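Local coordinates for PA0833-PD protein (Pseudomonas aeruginosa PAO1, PDB 6JFW), which probably binds peptidoglycan through its periplasmic OmpA C-like domain and so links the outer membrane to the cell wall, at residues 4-9 and 25-30; 50-55 and 94-99; 63-68 and 135-140; 70-75 and 114-119. All blocks are in the same frame, centred on the assembly; numbering follows the deposited sequence.

Contact 1 of 4, residues 4-9 and 25-30; sequences KQEAEL and DDIKLI
Ile-27 reaches from the strand to the helix with its terminal methyl: CD1 comes to 3.7 Å from Glu-6 CB and also lies close to the backbone nitrogen of the same residue. Its CG1 stands anti to the carbonyl carbon (chi1 -57°), and CD1 continues that line outward, so that one methyl meets the base of Glu-6. The other branch is used differently. CG2 of Ile-27 faces CD1 of Leu-9 at 4.3 Å, and the two branches thereby serve residues almost one helical turn apart. Leu-9 in turn offers the same CD1 to Leu-29, whose CD2 lies 4.3 Å away. The Leu-9 methyl therefore meets two alternate residues of the strand, Ile-27 and Leu-29, whose CB bonds both point toward the helix.

The touching surface is apolar, and the polar ends turn elsewhere. The carboxylate of Glu-6 forms salt bridges with Arg-22 and Arg-10, while the amide of Gln-5 is hydrogen-bonded to Ser-58 of helix 49-61. The axes of helix segment 4-9 and strand segment 26-30 run 17° from parallel, with a closest approach of 9.9 Å. This is helix-on-sheet packing of an alpha/beta sandwich, here with the N-terminal helix 3-12 lying against strand 26-32 of the mixed sheet of an OmpA C-like domain.

Contact 2 of 4, residues 50-55 and 94-99; sequences APLNNL and AGYLTA
Leu-52 and Tyr-96 form the close-packed part of this helix-helix contact. Leu-52 CB sits 3.6 Å from CE1 of the tyrosine, while its CD1 lies over one face of the ring, 4.3 Å from the centroid and 26° off the normal, in a CH-pi contact. The tyrosine CG is anti to its backbone nitrogen (chi1 -171°), which starts the ring on its way across to helix 49-61. Ile-44 touches both residues, and Tyr-49 meets the Tyr-96 ring edge-to-face, so the aromatic group is packed by more than one neighbour.

Deeper in, Leu-97 adds a single methyl. Its CD2 approaches the carbonyl oxygen of Leu-52 at 3.8 Å and the CD2 of the same leucine at 4.3 Å; a thinner contact with Leu-55 CB follows. Leu-97 also touches Ile-69 of strand 65-72, while Leu-55 reaches Met-13, so this side merges with the core beneath the helices.

Toward solvent the contact is carried by the partly exposed Asn-53, whose side chain ends beside the hydroxyl of Tyr-96. The tyrosine ring thus spans both parts, one face against the buried Leu-52 and its OH end at the partly exposed side.

The segment axes cross at -61° with a closest approach of 9.6 Å. At this steep angle helices 49-61 and 79-99, the elements before and after strand 65-72 in the chain, pack on one face of the sheet, forming its helical layer.

Contact 3 of 4, residues 63-68 and 135-140; sequences NQNTIE and VNLRPV
Glu-68 and Asn-136 are paired twice over, by backbone and by side chain. The backbone bonds from Glu-68 N to Asn-136 O (2.9 Å) and from Asn-136 N to Glu-68 O (2.8 Å) are both nearly straight. Beside them, Asn-136 ND2 donates to Glu-68 OE1 at 2.9 Å, with an N-H...acceptor angle of 141°. The amide approaches from above the carboxylate plane, 38° out of it, and the two groups are turned 41° against each other. Glu-68 CG leaves anti to its backbone nitrogen, and the bend at chi2 carries the carboxylate back alongside the asparagine.

Thr-66 and Arg-138 make the next antiparallel hydrogen-bonded pair, with Thr-66 N to Arg-138 O at 2.9 Å and a longer return bond. Beyond them, the bond from Val-140 N to Gln-64 O is weak. Toward this end of the ladder, Thr-66 CG2 meets Val-140 CG1 at a tight 3.5 Å. Between the pairs CA-H...O contacts fill in, such as Leu-137 CA to Thr-66 O.

On the opposite face of the sheet, Ile-67 CG1 meets Leu-137 CD2 at 3.6 Å, and its CG2 meets Val-135 CG1 at 3.8 Å. Phe-59 of helix 49-61 touches all three residues. Asn-65 lies beside Leu-137, its ND2 weakly bonded to Gln-5.

Among the paired residues, Thr-66, Glu-68, Asn-136 and Arg-138 thus share one face, Ile-67 and Leu-137 the other. The N-H donated by Asn-136 would be expected to stabilise an ionised Glu-68 carboxylate, with Arg-138 further off on the same face.

Contact 4 of 4, residues 70-75 and 114-119; sequences VGYTDS and PDQPIA
Tyr-72 and Gln-116 supply the direct hydrogen bond of this contact: the tyrosine OH donates to Gln-116 OE1 at 2.8 Å, nearly along the C=O axis. The ring and amide planes are only 18° apart. Gln-116 CG is anti to its carbonyl carbon (chi1 -56°), and the chain beyond it is extended, which carries the amide to the phenol. Within segment 70-75, Thr-73 OG1 donates to Asp-74 O.

Water supplies a second kind of link. Two molecules lie near Thr-73 O, each 3.0 Å from it; one also approaches Asp-115 O and the other Pro-114 O.

A CA-H...O contact runs almost straight from Pro-114 CA to Thr-73 O. Van der Waals contact centres on Pro-114 CB, 3.5 Å from Asp-74 O and 3.8 Å from Ser-75 CA. The Tyr-72 ring edge also faces the backbone, with CD2 3.2 Å from Asp-115 O.

Salt bridges tie Asp-74 to Arg-131 and Asp-115 to Arg-79. The arrangement is that of a loop, following strand 107-111, packed on the end of strand 65-72 in the mixed sheet of the OmpA C-like domain, with Asn-82 of helix 79-99 touching Thr-73 and Pro-114, and Arg-132 of strand 132-139 making a cation-pi contact with Tyr-72.

Three of the contacts reach the five-stranded mixed sheet, whose order is 19-23, 26-32, 132-139, 65-72, 107-111. Contacts 1 and 3 lie with centres about 10 Å apart and are joined by backbone pairing of strands 26-32 and 132-139. Contact 2 belongs to the helical layer and meets contact 1 through Leu-55, which packs on Leu-9 and Leu-29. Contact 4 shares strand 65-72 with contact 3, about 21 Å away between centres, and lies across the chain's centre from contact 2. Contact 1 closes first along the chain; contact 2 then alternates with 3 and 4, interlocking the helices and strands of this periplasmic domain.

Contact 1 of 4, residues 4-9 and 25-30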
loop_
_atom_site.group_PDB
_atom_site.type_symbol
_atom_site.label_atom_id
_atom_site.label_comp_id
_atom_site.label_asym_id
_atom_site.label_seq_id
_atom_site.Cartn_x
_atom_site.Cartn_y
_atom_site.Cartn_z
ATOM N N LYS A 4 8.256 7.244 -16.327
ATOM C CA LYS A 4 9.412 7.736 -15.588
ATOM C C LYS A 4 9.257 7.486 -14.092
ATOM O O LYS A 4 10.188 7.002 -13.437
ATOM C CB LYS A 4 9.618 9.221 -15.879
ATOM C CG LYS A 4 10.974 9.759 -15.478
ATOM C CD LYS A 4 11.265 11.057 -16.213
ATOM C CE LYS A 4 12.309 11.885 -15.488
ATOM N NZ LYS A 4 11.809 12.332 -14.160
ATOM N N GLN A 5 8.086 7.801 -13.534
ATOM C CA GLN A 5 7.862 7.513 -12.122
ATOM C C GLN A 5 7.940 6.018 -11.849
ATOM O O GLN A 5 8.488 5.598 -10.823
ATOM C CB GLN A 5 6.515 8.068 -11.656
ATOM C CG GLN A 5 6.293 7.877 -10.157
ATOM C CD GLN A 5 5.009 8.504 -9.655
ATOM O OE1 GLN A 5 4.083 8.757 -10.424
ATOM N NE2 GLN A 5 4.951 8.762 -8.353
ATOM N N GLU A 6 7.405 5.197 -12.758
ATOM C CA GLU A 6 7.460 3.751 -12.560
ATOM C C GLU A 6 8.901 3.270 -12.449
ATOM O O GLU A 6 9.233 2.467 -11.567
ATOM C CB GLU A 6 6.747 3.015 -13.696
ATOM C CG GLU A 6 6.632 1.518 -13.420
ATOM C CD GLU A 6 6.365 0.683 -14.658
ATOM O OE1 GLU A 6 5.978 1.253 -15.699
ATOM O OE2 GLU A 6 6.546 -0.551 -14.584
ATOM N N ALA A 7 9.774 3.752 -13.336
ATOM C CA ALA A 7 11.174 3.345 -13.284
ATOM C C ALA A 7 11.853 3.861 -12.023
ATOM O O ALA A 7 12.683 3.164 -11.427
ATOM C CB ALA A 7 11.911 3.834 -14.530
ATOM N N GLU A 8 11.515 5.080 -11.601
ATOM C CA GLU A 8 12.064 5.602 -10.356
ATOM C C GLU A 8 11.578 4.798 -9.158
ATOM O O GLU A 8 12.341 4.545 -8.218
ATOM C CB GLU A 8 11.696 7.074 -10.203
ATOM C CG GLU A 8 12.698 8.031 -10.807
ATOM C CD GLU A 8 12.128 9.418 -10.986
ATOM O OE1 GLU A 8 12.214 9.954 -12.110
ATOM O OE2 GLU A 8 11.579 9.971 -10.011
ATOM N N LEU A 9 10.311 4.381 -9.176
ATOM C CA LEU A 9 9.783 3.586 -8.073
ATOM C C LEU A 9 10.427 2.207 -8.023
ATOM O O LEU A 9 10.767 1.718 -6.939
ATOM C CB LEU A 9 8.264 3.474 -8.190
ATOM C CG LEU A 9 7.538 4.747 -7.759
ATOM C CD1 LEU A 9 6.069 4.703 -8.139
ATOM C CD2 LEU A 9 7.702 4.945 -6.262
ATOM N N ASP A 25 -3.023 2.128 -17.379
ATOM C CA ASP A 25 -2.657 3.511 -17.101
ATOM C C ASP A 25 -2.070 3.691 -15.706
ATOM O O ASP A 25 -1.394 4.695 -15.459
ATOM C CB ASP A 25 -3.881 4.419 -17.259
ATOM C CG ASP A 25 -4.439 4.410 -18.670
ATOM O OD1 ASP A 25 -3.652 4.220 -19.621
ATOM O OD2 ASP A 25 -5.666 4.592 -18.829
ATOM N N ASP A 26 -2.298 2.745 -14.800
ATOM C CA ASP A 26 -2.011 2.923 -13.384
ATOM C C ASP A 26 -0.716 2.234 -12.969
ATOM O O ASP A 26 -0.228 1.309 -13.622
ATOM C CB ASP A 26 -3.160 2.381 -12.531
ATOM C CG ASP A 26 -4.482 3.049 -12.837
ATOM O OD1 ASP A 26 -4.477 4.107 -13.498
ATOM O OD2 ASP A 26 -5.527 2.515 -12.409
ATOM N N ILE A 27 -0.171 2.705 -11.848
ATOM C CA ILE A 27 0.911 2.043 -11.133
ATOM C C ILE A 27 0.360 1.580 -9.794
ATOM O O ILE A 27 -0.281 2.359 -9.080
ATOM C CB ILE A 27 2.119 2.976 -10.931
ATOM C CG1 ILE A 27 2.628 3.502 -12.273
ATOM C CG2 ILE A 27 3.229 2.258 -10.171
ATOM C CD1 ILE A 27 3.748 4.513 -12.141
ATOM N N LYS A 28 0.599 0.317 -9.456
ATOM C CA LYS A 28 0.158 -0.252 -8.189
ATOM C C LYS A 28 1.364 -0.733 -7.399
ATOM O O LYS A 28 2.229 -1.429 -7.941
ATOM C CB LYS A 28 -0.820 -1.408 -8.407
ATOM C CG LYS A 28 -1.222 -2.112 -7.122
ATOM C CD LYS A 28 -1.956 -3.406 -7.413
ATOM C CE LYS A 28 -3.345 -3.151 -7.960
ATOM N NZ LYS A 28 -3.971 -4.415 -8.431
ATOM N N LEU A 29 1.415 -0.363 -6.125
ATOM C CA LEU A 29 2.467 -0.792 -5.211
ATOM C C LEU A 29 1.860 -1.739 -4.184
ATOM O O LEU A 29 0.948 -1.353 -3.446
ATOM C CB LEU A 29 3.112 0.413 -4.527
ATOM C CG LEU A 29 3.576 1.508 -5.490
ATOM C CD1 LEU A 29 3.773 2.826 -4.766
ATOM C CD2 LEU A 29 4.855 1.086 -6.187
ATOM N N ILE A 30 2.357 -2.974 -4.149
ATOM C CA ILE A 30 1.923 -3.971 -3.175
ATOM C C ILE A 30 2.887 -3.936 -2.002
ATOM O O ILE A 30 4.083 -4.206 -2.163
ATOM C CB ILE A 30 1.876 -5.382 -3.781
ATOM C CG1 ILE A 30 1.058 -5.402 -5.070
ATOM C CG2 ILE A 30 1.309 -6.367 -2.758
ATOM C CD1 ILE A 30 -0.406 -5.245 -4.853
#

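Contact 2 of 4, residues 50-55 and 94-99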
loop_
_atom_site.group_PDB
_atom_site.type_symbol
_atom_site.label_atom_id
_atom_site.label_comp_id
_atom_site.label_asym_id
_atom_site.label_seq_id
_atom_site.Cartn_x
_atom_site.Cartn_y
_atom_site.Cartn_z
ATOM N N ALA A 50 11.950 4.101 6.045
ATOM C CA ALA A 50 12.728 4.699 4.970
ATOM C C ALA A 50 12.139 4.384 3.595
ATOM O O ALA A 50 12.101 5.278 2.740
ATOM C CB ALA A 50 14.189 4.259 5.064
ATOM N N PRO A 51 11.680 3.152 3.319
ATOM C CA PRO A 51 10.905 2.944 2.081
ATOM C C PRO A 51 9.730 3.901 1.941
ATOM O O PRO A 51 9.520 4.467 0.861
ATOM C CB PRO A 51 10.455 1.484 2.203
ATOM C CG PRO A 51 11.550 0.838 2.955
ATOM C CD PRO A 51 12.015 1.863 3.960
ATOM N N LEU A 52 8.965 4.108 3.016
ATOM C CA LEU A 52 7.855 5.056 2.959
ATOM C C LEU A 52 8.349 6.478 2.726
ATOM O O LEU A 52 7.699 7.255 2.017
ATOM C CB LEU A 52 7.031 4.980 4.242
ATOM C CG LEU A 52 6.034 3.825 4.308
ATOM C CD1 LEU A 52 5.385 3.738 5.680
ATOM C CD2 LEU A 52 4.983 3.962 3.216
ATOM N N ASN A 53 9.489 6.839 3.324
ATOM C CA ASN A 53 10.083 8.145 3.052
ATOM C C ASN A 53 10.349 8.326 1.565
ATOM O O ASN A 53 10.066 9.389 0.999
ATOM C CB ASN A 53 11.385 8.316 3.837
ATOM C CG ASN A 53 11.163 8.455 5.328
ATOM O OD1 ASN A 53 10.050 8.710 5.785
ATOM N ND2 ASN A 53 12.234 8.297 6.098
ATOM N N ASN A 54 10.897 7.296 0.917
ATOM C CA ASN A 54 11.160 7.372 -0.517
ATOM C C ASN A 54 9.866 7.484 -1.310
ATOM O O ASN A 54 9.788 8.250 -2.279
ATOM C CB ASN A 54 11.963 6.152 -0.968
ATOM C CG ASN A 54 13.444 6.301 -0.699
ATOM O OD1 ASN A 54 14.110 7.147 -1.294
ATOM N ND2 ASN A 54 13.973 5.474 0.196
ATOM N N LEU A 55 8.839 6.725 -0.918
ATOM C CA LEU A 55 7.549 6.816 -1.592
ATOM C C LEU A 55 6.975 8.223 -1.500
ATOM O O LEU A 55 6.470 8.761 -2.491
ATOM C CB LEU A 55 6.570 5.804 -0.995
ATOM C CG LEU A 55 6.690 4.355 -1.465
ATOM C CD1 LEU A 55 5.647 3.481 -0.786
ATOM C CD2 LEU A 55 6.542 4.286 -2.969
ATOM N N ALA A 94 -1.337 6.133 5.263
ATOM C CA ALA A 94 -1.720 7.468 4.814
ATOM C C ALA A 94 -1.276 8.536 5.804
ATOM O O ALA A 94 -0.791 9.600 5.405
ATOM C CB ALA A 94 -3.230 7.537 4.604
ATOM N N GLY A 95 -1.448 8.274 7.101
ATOM C CA GLY A 95 -1.008 9.233 8.102
ATOM C C GLY A 95 0.488 9.478 8.055
ATOM O O GLY A 95 0.946 10.611 8.215
ATOM N N TYR A 96 1.267 8.418 7.828
ATOM C CA TYR A 96 2.713 8.578 7.708
ATOM C C TYR A 96 3.068 9.423 6.492
ATOM O O TYR A 96 3.867 10.362 6.585
ATOM C CB TYR A 96 3.392 7.210 7.626
ATOM C CG TYR A 96 4.901 7.279 7.723
ATOM C CD1 TYR A 96 5.681 7.514 6.597
ATOM C CD2 TYR A 96 5.543 7.113 8.942
ATOM C CE1 TYR A 96 7.057 7.585 6.684
ATOM C CE2 TYR A 96 6.921 7.181 9.039
ATOM C CZ TYR A 96 7.672 7.416 7.906
ATOM O OH TYR A 96 9.043 7.484 7.997
ATOM N N LEU A 97 2.483 9.098 5.337
ATOM C CA LEU A 97 2.791 9.832 4.113
ATOM C C LEU A 97 2.450 11.311 4.248
ATOM O O LEU A 97 3.192 12.173 3.763
ATOM C CB LEU A 97 2.047 9.213 2.931
ATOM C CG LEU A 97 2.552 7.844 2.473
ATOM C CD1 LEU A 97 1.593 7.226 1.466
ATOM C CD2 LEU A 97 3.949 7.965 1.880
ATOM N N THR A 98 1.335 11.626 4.910
ATOM C CA THR A 98 0.967 13.026 5.102
ATOM C C THR A 98 1.919 13.720 6.068
ATOM O O THR A 98 2.244 14.900 5.885
ATOM C CB THR A 98 -0.474 13.135 5.601
ATOM O OG1 THR A 98 -0.685 12.208 6.673
ATOM C CG2 THR A 98 -1.443 12.833 4.478
ATOM N N ALA A 99 2.378 13.007 7.100
ATOM C CA ALA A 99 3.381 13.574 7.996
ATOM C C ALA A 99 4.668 13.903 7.253
ATOM O O ALA A 99 5.389 14.830 7.640
ATOM C CB ALA A 99 3.662 12.610 9.148
#

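Contact 3 of 4, residues 63-68 and 135-140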
loop_
_atom_site.group_PDB
_atom_site.type_symbol
_atom_site.label_atom_id
_atom_site.label_comp_id
_atom_site.label_asym_id
_atom_site.label_seq_id
_atom_site.Cartn_x
_atom_site.Cartn_y
_atom_site.Cartn_z
ATOM N N ASN A 63 3.249 14.993 -9.410
ATOM C CA ASN A 63 2.041 15.590 -8.861
ATOM C C ASN A 63 0.781 15.269 -9.653
ATOM O O ASN A 63 -0.317 15.581 -9.181
ATOM C CB ASN A 63 2.221 17.112 -8.765
ATOM C CG ASN A 63 2.571 17.749 -10.100
ATOM O OD1 ASN A 63 3.721 18.108 -10.350
ATOM N ND2 ASN A 63 1.573 17.907 -10.955
ATOM N N GLN A 64 0.894 14.635 -10.817
ATOM C CA GLN A 64 -0.250 14.480 -11.720
ATOM C C GLN A 64 -0.900 13.105 -11.607
ATOM O O GLN A 64 -1.212 12.474 -12.616
ATOM C CB GLN A 64 0.174 14.751 -13.157
ATOM C CG GLN A 64 0.764 16.123 -13.374
ATOM C CD GLN A 64 0.147 16.844 -14.555
ATOM O OE1 GLN A 64 -0.270 16.219 -15.521
ATOM N NE2 GLN A 64 0.079 18.163 -14.473
ATOM N N ASN A 65 -1.122 12.623 -10.387
ATOM C CA ASN A 65 -1.947 11.439 -10.204
ATOM C C ASN A 65 -2.621 11.506 -8.842
ATOM O O ASN A 65 -2.195 12.247 -7.952
ATOM C CB ASN A 65 -1.140 10.137 -10.356
ATOM C CG ASN A 65 0.133 10.119 -9.530
ATOM O OD1 ASN A 65 0.139 10.494 -8.358
ATOM N ND2 ASN A 65 1.221 9.664 -10.141
ATOM N N THR A 66 -3.702 10.744 -8.702
ATOM C CA THR A 66 -4.318 10.531 -7.403
ATOM C C THR A 66 -3.675 9.333 -6.729
ATOM O O THR A 66 -3.172 8.417 -7.385
ATOM C CB THR A 66 -5.826 10.292 -7.509
ATOM O OG1 THR A 66 -6.074 9.105 -8.275
ATOM C CG2 THR A 66 -6.517 11.471 -8.150
ATOM N N ILE A 67 -3.710 9.341 -5.402
ATOM C CA ILE A 67 -3.111 8.295 -4.591
ATOM C C ILE A 67 -4.229 7.629 -3.802
ATOM O O ILE A 67 -4.894 8.279 -2.987
ATOM C CB ILE A 67 -2.020 8.857 -3.669
ATOM C CG1 ILE A 67 -0.971 9.582 -4.516
ATOM C CG2 ILE A 67 -1.384 7.746 -2.851
ATOM C CD1 ILE A 67 -0.146 10.594 -3.765
ATOM N N GLU A 68 -4.448 6.344 -4.067
ATOM C CA GLU A 68 -5.491 5.560 -3.418
ATOM C C GLU A 68 -4.824 4.471 -2.594
ATOM O O GLU A 68 -4.141 3.603 -3.147
ATOM C CB GLU A 68 -6.437 4.948 -4.453
ATOM C CG GLU A 68 -7.795 4.582 -3.896
ATOM C CD GLU A 68 -8.376 3.325 -4.514
ATOM O OE1 GLU A 68 -7.694 2.694 -5.347
ATOM O OE2 GLU A 68 -9.522 2.970 -4.165
ATOM N N VAL A 135 -1.101 0.675 -2.874
ATOM C CA VAL A 135 -1.117 2.088 -3.235
ATOM C C VAL A 135 -1.305 2.168 -4.741
ATOM O O VAL A 135 -0.409 1.794 -5.508
ATOM C CB VAL A 135 0.166 2.812 -2.806
ATOM C CG1 VAL A 135 0.079 4.289 -3.173
ATOM C CG2 VAL A 135 0.410 2.638 -1.317
ATOM N N ASN A 136 -2.465 2.652 -5.170
ATOM C CA ASN A 136 -2.767 2.814 -6.584
ATOM C C ASN A 136 -2.542 4.265 -6.989
ATOM O O ASN A 136 -3.065 5.183 -6.347
ATOM C CB ASN A 136 -4.204 2.392 -6.890
ATOM C CG ASN A 136 -4.509 0.982 -6.420
ATOM O OD1 ASN A 136 -3.896 0.018 -6.877
ATOM N ND2 ASN A 136 -5.467 0.855 -5.509
ATOM N N LEU A 137 -1.757 4.465 -8.044
ATOM C CA LEU A 137 -1.493 5.785 -8.609
ATOM C C LEU A 137 -2.192 5.860 -9.961
ATOM O O LEU A 137 -1.806 5.167 -10.908
ATOM C CB LEU A 137 0.008 6.037 -8.750
ATOM C CG LEU A 137 0.891 5.916 -7.503
ATOM C CD1 LEU A 137 2.362 6.053 -7.875
ATOM C CD2 LEU A 137 0.511 6.950 -6.458
ATOM N N ARG A 138 -3.219 6.693 -10.046
ATOM C CA ARG A 138 -4.009 6.859 -11.245
ATOM C C ARG A 138 -3.791 8.230 -11.856
ATOM O O ARG A 138 -3.956 9.234 -11.153
ATOM C CB ARG A 138 -5.461 6.698 -10.914
ATOM C CG ARG A 138 -6.260 7.081 -12.036
ATOM C CD ARG A 138 -7.571 6.590 -11.742
ATOM N NE ARG A 138 -7.870 5.559 -12.760
ATOM C CZ ARG A 138 -8.671 4.533 -12.588
ATOM N NH1 ARG A 138 -9.217 4.375 -11.403
ATOM N NH2 ARG A 138 -8.928 3.546 -13.482
ATOM N N PRO A 139 -3.450 8.332 -13.144
ATOM C CA PRO A 139 -3.221 9.657 -13.730
ATOM C C PRO A 139 -4.497 10.483 -13.720
ATOM O O PRO A 139 -5.609 9.954 -13.760
ATOM C CB PRO A 139 -2.769 9.349 -15.165
ATOM C CG PRO A 139 -2.482 7.882 -15.202
ATOM C CD PRO A 139 -3.345 7.261 -14.149
ATOM N N VAL A 140 -4.322 11.795 -13.645
ATOM C CA VAL A 140 -5.431 12.736 -13.772
ATOM C C VAL A 140 -5.189 13.559 -15.027
ATOM O O VAL A 140 -4.051 13.649 -15.520
ATOM C CB VAL A 140 -5.570 13.634 -12.523
ATOM C CG1 VAL A 140 -5.789 12.794 -11.287
ATOM C CG2 VAL A 140 -4.349 14.523 -12.364
#

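Contact 4 of 4, residues 70-75 and 114-119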
loop_
_atom_site.group_PDB
_atom_site.type_symbol
_atom_site.label_atom_id
_atom_site.label_comp_id
_atom_site.label_asym_id
_atom_site.label_seq_id
_atom_site.Cartn_x
_atom_site.Cartn_y
_atom_site.Cartn_z
ATOM N N VAL A 70 -5.286 1.309 -0.150
ATOM C CA VAL A 70 -6.302 0.289 0.078
ATOM C C VAL A 70 -5.696 -0.812 0.936
ATOM O O VAL A 70 -4.660 -1.384 0.576
ATOM C CB VAL A 70 -6.837 -0.286 -1.243
ATOM C CG1 VAL A 70 -7.932 -1.276 -0.966
ATOM C CG2 VAL A 70 -7.343 0.829 -2.150
ATOM N N GLY A 71 -6.338 -1.107 2.063
ATOM C CA GLY A 71 -5.913 -2.181 2.938
ATOM C C GLY A 71 -6.683 -3.459 2.657
ATOM O O GLY A 71 -7.855 -3.428 2.290
ATOM N N TYR A 72 -6.002 -4.592 2.825
ATOM C CA TYR A 72 -6.601 -5.899 2.594
ATOM C C TYR A 72 -6.218 -6.846 3.721
ATOM O O TYR A 72 -5.201 -6.668 4.393
ATOM C CB TYR A 72 -6.156 -6.522 1.265
ATOM C CG TYR A 72 -6.570 -5.778 0.020
ATOM C CD1 TYR A 72 -5.764 -4.784 -0.515
ATOM C CD2 TYR A 72 -7.751 -6.093 -0.641
ATOM C CE1 TYR A 72 -6.128 -4.113 -1.663
ATOM C CE2 TYR A 72 -8.125 -5.424 -1.791
ATOM C CZ TYR A 72 -7.310 -4.436 -2.296
ATOM O OH TYR A 72 -7.676 -3.766 -3.441
ATOM N N THR A 73 -7.042 -7.875 3.901
ATOM C CA THR A 73 -6.755 -8.961 4.825
ATOM C C THR A 73 -7.010 -10.293 4.134
ATOM O O THR A 73 -7.476 -10.356 2.992
ATOM C CB THR A 73 -7.612 -8.883 6.098
ATOM O OG1 THR A 73 -8.999 -8.974 5.748
ATOM C CG2 THR A 73 -7.360 -7.584 6.843
ATOM N N ASP A 74 -6.688 -11.364 4.851
ATOM C CA ASP A 74 -7.114 -12.704 4.481
ATOM C C ASP A 74 -8.572 -12.879 4.909
ATOM O O ASP A 74 -9.216 -11.941 5.385
ATOM C CB ASP A 74 -6.192 -13.738 5.116
ATOM C CG ASP A 74 -6.188 -13.651 6.626
ATOM O OD1 ASP A 74 -5.456 -12.802 7.176
ATOM O OD2 ASP A 74 -6.930 -14.423 7.263
ATOM N N SER A 75 -9.109 -14.087 4.764
ATOM C CA SER A 75 -10.526 -14.327 5.007
ATOM C C SER A 75 -10.818 -14.939 6.372
ATOM O O SER A 75 -11.979 -15.252 6.655
ATOM C CB SER A 75 -11.104 -15.223 3.908
ATOM O OG SER A 75 -10.558 -16.527 3.976
ATOM N N PRO A 114 -11.395 -8.925 3.244
ATOM C CA PRO A 114 -10.998 -10.116 2.487
ATOM C C PRO A 114 -11.316 -10.066 1.001
ATOM O O PRO A 114 -11.073 -11.061 0.308
ATOM C CB PRO A 114 -11.791 -11.237 3.179
ATOM C CG PRO A 114 -12.921 -10.549 3.920
ATOM C CD PRO A 114 -12.728 -9.065 3.850
ATOM N N ASP A 115 -11.834 -8.956 0.482
ATOM C CA ASP A 115 -12.167 -8.898 -0.934
ATOM C C ASP A 115 -10.905 -8.800 -1.787
ATOM O O ASP A 115 -9.845 -8.355 -1.337
ATOM C CB ASP A 115 -13.089 -7.717 -1.228
ATOM C CG ASP A 115 -14.471 -7.897 -0.635
ATOM O OD1 ASP A 115 -14.902 -9.058 -0.475
ATOM O OD2 ASP A 115 -15.125 -6.878 -0.331
ATOM N N GLN A 116 -11.043 -9.221 -3.040
ATOM C CA GLN A 116 -9.949 -9.259 -4.003
ATOM C C GLN A 116 -8.672 -9.913 -3.451
ATOM O O GLN A 116 -7.615 -9.280 -3.435
ATOM C CB GLN A 116 -9.641 -7.858 -4.513
ATOM C CG GLN A 116 -10.813 -7.122 -5.126
ATOM C CD GLN A 116 -10.417 -5.749 -5.633
ATOM O OE1 GLN A 116 -9.432 -5.167 -5.176
ATOM N NE2 GLN A 116 -11.180 -5.224 -6.585
ATOM N N PRO A 117 -8.749 -11.163 -3.002
ATOM C CA PRO A 117 -7.509 -11.848 -2.609
ATOM C C PRO A 117 -6.588 -11.991 -3.811
ATOM O O PRO A 117 -7.040 -12.201 -4.939
ATOM C CB PRO A 117 -7.994 -13.211 -2.095
ATOM C CG PRO A 117 -9.353 -13.388 -2.661
ATOM C CD PRO A 117 -9.934 -12.020 -2.815
ATOM N N ILE A 118 -5.282 -11.838 -3.572
ATOM C CA ILE A 118 -4.309 -12.084 -4.633
ATOM C C ILE A 118 -3.769 -13.504 -4.590
ATOM O O ILE A 118 -3.018 -13.899 -5.495
ATOM C CB ILE A 118 -3.125 -11.095 -4.590
ATOM C CG1 ILE A 118 -2.427 -11.128 -3.228
ATOM C CG2 ILE A 118 -3.588 -9.687 -4.940
ATOM C CD1 ILE A 118 -1.049 -10.489 -3.240
ATOM N N ALA A 119 -4.131 -14.283 -3.575
ATOM C CA ALA A 119 -3.691 -15.663 -3.447
ATOM C C ALA A 119 -4.765 -16.433 -2.694
ATOM O O ALA A 119 -5.746 -15.860 -2.214
ATOM C CB ALA A 119 -2.335 -15.755 -2.740
HETATM O O HOH W 1 -7.863 -9.679 0.131
HETATM O O HOH W 2 -9.060 -12.391 1.461
#